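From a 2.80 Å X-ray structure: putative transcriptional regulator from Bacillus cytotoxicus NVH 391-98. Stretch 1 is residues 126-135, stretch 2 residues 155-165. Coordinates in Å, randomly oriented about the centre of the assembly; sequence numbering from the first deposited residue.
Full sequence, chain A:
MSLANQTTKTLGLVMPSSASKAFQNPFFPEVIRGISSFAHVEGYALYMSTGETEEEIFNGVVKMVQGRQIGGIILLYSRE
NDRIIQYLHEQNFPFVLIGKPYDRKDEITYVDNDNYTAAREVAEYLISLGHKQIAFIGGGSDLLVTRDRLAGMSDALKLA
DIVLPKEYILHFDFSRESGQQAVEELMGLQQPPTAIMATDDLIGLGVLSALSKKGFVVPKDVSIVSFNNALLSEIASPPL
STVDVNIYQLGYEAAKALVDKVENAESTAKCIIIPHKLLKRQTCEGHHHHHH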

# COMPACT_ATOMS: atom_id res chain seq x y z
N LEU A 126 -13.08 9.54 -13.80
CA LEU A 126 -13.24 10.31 -15.03
C LEU A 126 -13.61 9.45 -16.24
O LEU A 126 -14.40 9.87 -17.11
CB LEU A 126 -11.96 11.10 -15.32
CG LEU A 126 -11.48 12.16 -14.32
CD1 LEU A 126 -10.11 12.61 -14.66
CD2 LEU A 126 -12.39 13.34 -14.29
N ILE A 127 -13.06 8.24 -16.31
CA ILE A 127 -13.31 7.37 -17.45
C ILE A 127 -14.76 6.91 -17.39
O ILE A 127 -15.43 6.84 -18.41
CB ILE A 127 -12.31 6.18 -17.52
CG1 ILE A 127 -10.90 6.66 -17.89
CG2 ILE A 127 -12.78 5.10 -18.51
CD1 ILE A 127 -9.82 5.62 -17.60
N SER A 128 -15.24 6.62 -16.19
CA SER A 128 -16.64 6.25 -16.03
C SER A 128 -17.53 7.43 -16.41
O SER A 128 -18.69 7.22 -16.73
CB SER A 128 -16.94 5.78 -14.61
OG SER A 128 -17.10 6.89 -13.71
N LEU A 129 -16.99 8.65 -16.36
CA LEU A 129 -17.73 9.86 -16.78
C LEU A 129 -17.76 10.06 -18.30
O LEU A 129 -18.37 11.01 -18.77
CB LEU A 129 -17.14 11.11 -16.15
CG LEU A 129 -17.45 11.43 -14.69
CD1 LEU A 129 -16.68 12.68 -14.26
CD2 LEU A 129 -18.97 11.59 -14.45
N GLY A 130 -17.08 9.18 -19.04
CA GLY A 130 -17.00 9.29 -20.49
C GLY A 130 -15.87 10.13 -21.07
O GLY A 130 -15.83 10.35 -22.28
N HIS A 131 -14.95 10.62 -20.24
CA HIS A 131 -13.80 11.33 -20.78
C HIS A 131 -12.84 10.32 -21.41
O HIS A 131 -12.67 9.23 -20.91
CB HIS A 131 -13.11 12.18 -19.71
CG HIS A 131 -13.93 13.34 -19.24
ND1 HIS A 131 -13.99 14.54 -19.92
CD2 HIS A 131 -14.74 13.48 -18.16
CE1 HIS A 131 -14.78 15.37 -19.27
NE2 HIS A 131 -15.26 14.76 -18.20
N LYS A 132 -12.24 10.70 -22.53
CA LYS A 132 -11.32 9.80 -23.25
C LYS A 132 -10.00 10.50 -23.54
O LYS A 132 -9.05 9.87 -24.03
CB LYS A 132 -11.95 9.34 -24.55
CG LYS A 132 -13.04 8.30 -24.38
CD LYS A 132 -14.06 8.38 -25.52
CE LYS A 132 -14.92 7.12 -25.58
NZ LYS A 132 -15.45 6.71 -24.23
N GLN A 133 -9.95 11.80 -23.28
CA GLN A 133 -8.78 12.62 -23.53
C GLN A 133 -8.50 13.34 -22.21
O GLN A 133 -9.07 14.40 -21.89
CB GLN A 133 -8.99 13.57 -24.72
CG GLN A 133 -9.97 13.06 -25.77
CD GLN A 133 -9.86 13.74 -27.13
OE1 GLN A 133 -9.66 13.08 -28.15
NE2 GLN A 133 -10.00 15.07 -27.15
N ILE A 134 -7.63 12.71 -21.43
CA ILE A 134 -7.40 13.05 -20.03
C ILE A 134 -5.92 13.39 -19.89
O ILE A 134 -5.07 12.62 -20.32
CB ILE A 134 -7.79 11.86 -19.14
CG1 ILE A 134 -9.26 11.48 -19.38
CG2 ILE A 134 -7.50 12.14 -17.67
CD1 ILE A 134 -9.62 10.06 -18.99
N ALA A 135 -5.63 14.55 -19.32
CA ALA A 135 -4.27 15.04 -19.12
C ALA A 135 -3.89 15.05 -17.65
O ALA A 135 -4.75 15.09 -16.75
CB ALA A 135 -4.12 16.45 -19.68
N ASP A 155 -1.82 3.62 -16.27
CA ASP A 155 -2.28 2.23 -16.35
C ASP A 155 -3.78 2.17 -16.52
O ASP A 155 -4.29 1.39 -17.32
CB ASP A 155 -1.88 1.42 -15.10
CG ASP A 155 -0.42 1.00 -15.11
OD1 ASP A 155 0.24 1.01 -16.18
OD2 ASP A 155 0.10 0.65 -14.03
N ALA A 156 -4.49 3.02 -15.77
CA ALA A 156 -5.95 3.07 -15.84
C ALA A 156 -6.40 3.35 -17.28
O ALA A 156 -7.36 2.73 -17.77
CB ALA A 156 -6.51 4.09 -14.86
N LEU A 157 -5.68 4.25 -17.95
CA LEU A 157 -6.00 4.59 -19.34
C LEU A 157 -5.73 3.45 -20.29
O LEU A 157 -6.55 3.18 -21.17
CB LEU A 157 -5.29 5.87 -19.82
CG LEU A 157 -5.61 7.21 -19.14
CD1 LEU A 157 -5.04 8.31 -19.96
CD2 LEU A 157 -7.08 7.44 -18.95
N LYS A 158 -4.59 2.77 -20.10
CA LYS A 158 -4.26 1.61 -20.95
C LYS A 158 -5.17 0.43 -20.71
O LYS A 158 -5.36 -0.38 -21.59
CB LYS A 158 -2.81 1.15 -20.78
CG LYS A 158 -1.76 2.20 -21.14
CD LYS A 158 -0.37 1.60 -21.09
CE LYS A 158 0.71 2.67 -20.89
NZ LYS A 158 1.96 2.03 -20.37
N LEU A 159 -5.74 0.34 -19.53
CA LEU A 159 -6.63 -0.77 -19.23
C LEU A 159 -8.02 -0.58 -19.83
O LEU A 159 -8.72 -1.55 -20.06
CB LEU A 159 -6.69 -1.05 -17.72
CG LEU A 159 -5.43 -1.76 -17.17
CD1 LEU A 159 -5.24 -1.55 -15.68
CD2 LEU A 159 -5.38 -3.25 -17.53
N ALA A 160 -8.41 0.65 -20.10
CA ALA A 160 -9.70 0.91 -20.72
C ALA A 160 -9.49 1.22 -22.19
O ALA A 160 -10.40 1.71 -22.85
CB ALA A 160 -10.40 2.06 -20.04
N ASP A 161 -8.28 0.92 -22.67
CA ASP A 161 -7.87 1.16 -24.07
C ASP A 161 -7.99 2.61 -24.50
O ASP A 161 -8.56 2.91 -25.54
CB ASP A 161 -8.62 0.27 -25.05
CG ASP A 161 -7.78 -0.88 -25.54
OD1 ASP A 161 -7.34 -0.83 -26.72
OD2 ASP A 161 -7.55 -1.82 -24.75
N ILE A 162 -7.44 3.51 -23.70
CA ILE A 162 -7.50 4.91 -23.99
C ILE A 162 -6.07 5.40 -24.09
O ILE A 162 -5.25 5.08 -23.24
CB ILE A 162 -8.27 5.66 -22.89
CG1 ILE A 162 -9.74 5.24 -22.91
CG2 ILE A 162 -8.17 7.14 -23.10
CD1 ILE A 162 -10.54 5.64 -21.69
N VAL A 163 -5.79 6.15 -25.14
CA VAL A 163 -4.43 6.57 -25.45
C VAL A 163 -4.05 7.71 -24.52
O VAL A 163 -4.92 8.44 -24.06
CB VAL A 163 -4.31 7.03 -26.92
CG1 VAL A 163 -2.93 6.72 -27.48
CG2 VAL A 163 -5.40 6.38 -27.79
N LEU A 164 -2.76 7.86 -24.25
CA LEU A 164 -2.28 8.94 -23.39
C LEU A 164 -1.08 9.57 -24.07
O LEU A 164 0.07 9.19 -23.79
CB LEU A 164 -1.86 8.42 -22.02
CG LEU A 164 -1.67 9.40 -20.86
CD1 LEU A 164 -0.66 8.81 -19.89
CD2 LEU A 164 -1.26 10.79 -21.21
N PRO A 165 -1.32 10.55 -24.95
CA PRO A 165 -0.23 11.09 -25.73
C PRO A 165 0.74 11.86 -24.85
O PRO A 165 0.36 12.37 -23.80
CB PRO A 165 -0.94 12.02 -26.72
CG PRO A 165 -2.16 12.43 -25.99
CD PRO A 165 -2.59 11.24 -25.22

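The two stretches meet through a small, largely apolar contact, in which aliphatic side chains pack on each other and against backbone carbonyl oxygens, and no hydrogen bond crosses from one stretch to the other. Each stretch carries the end of a helix and then continues as extended or looping chain, and the backbones remain in register: the CA atoms of Ile-127 and Leu-157 lie 8.0 Å apart, those of Lys-132 and Ile-162 6.2 Å, and those of Ile-134 and Leu-164 7.4 Å. The total surface buried is 336 Å².

Polar backbone groups are instead partly satisfied within each stretch. The first helix closes in a Schellman motif, with His-131 N bonded to Leu-126 O (3.3 Å) and Gly-130 N to Ile-127 O (2.9 Å). Gly-130 has positive phi, where a CB would be jammed against the preceding carbonyl oxygen. In the second stretch, Ile-162 N reaches back to Leu-157 O (2.7 Å), tying the chain beyond Ala-160 to the last helical turn.

Ile-127 is the centre of the packing. Its side chain points toward the second stretch; CD1 lies 3.6 Å from Leu-157 CD2, while CG2 lies 3.9 Å from Ile-162 CD1 and 4.2 Å from Ala-160 CB. Both methyls come near Ile-162 and Ala-160, but of the two it is CD1 that reaches Leu-157, and the small Ala-160 adds methyl contact at an exposed position. Leu-157 CD2 also lies 3.6 Å from Ile-134 CD1, so this one methyl touches both isoleucines of the first stretch and links its helix to its strand.

Ile-162 also packs against backbone: its CG2 is 3.0 Å from Lys-132 O, a tight approach without hydrogen-bonding character, since a methyl carbon is no conventional donor. Farther along, Leu-164 CD2 comes within 4.3 Å of Ile-134 O, a looser contact.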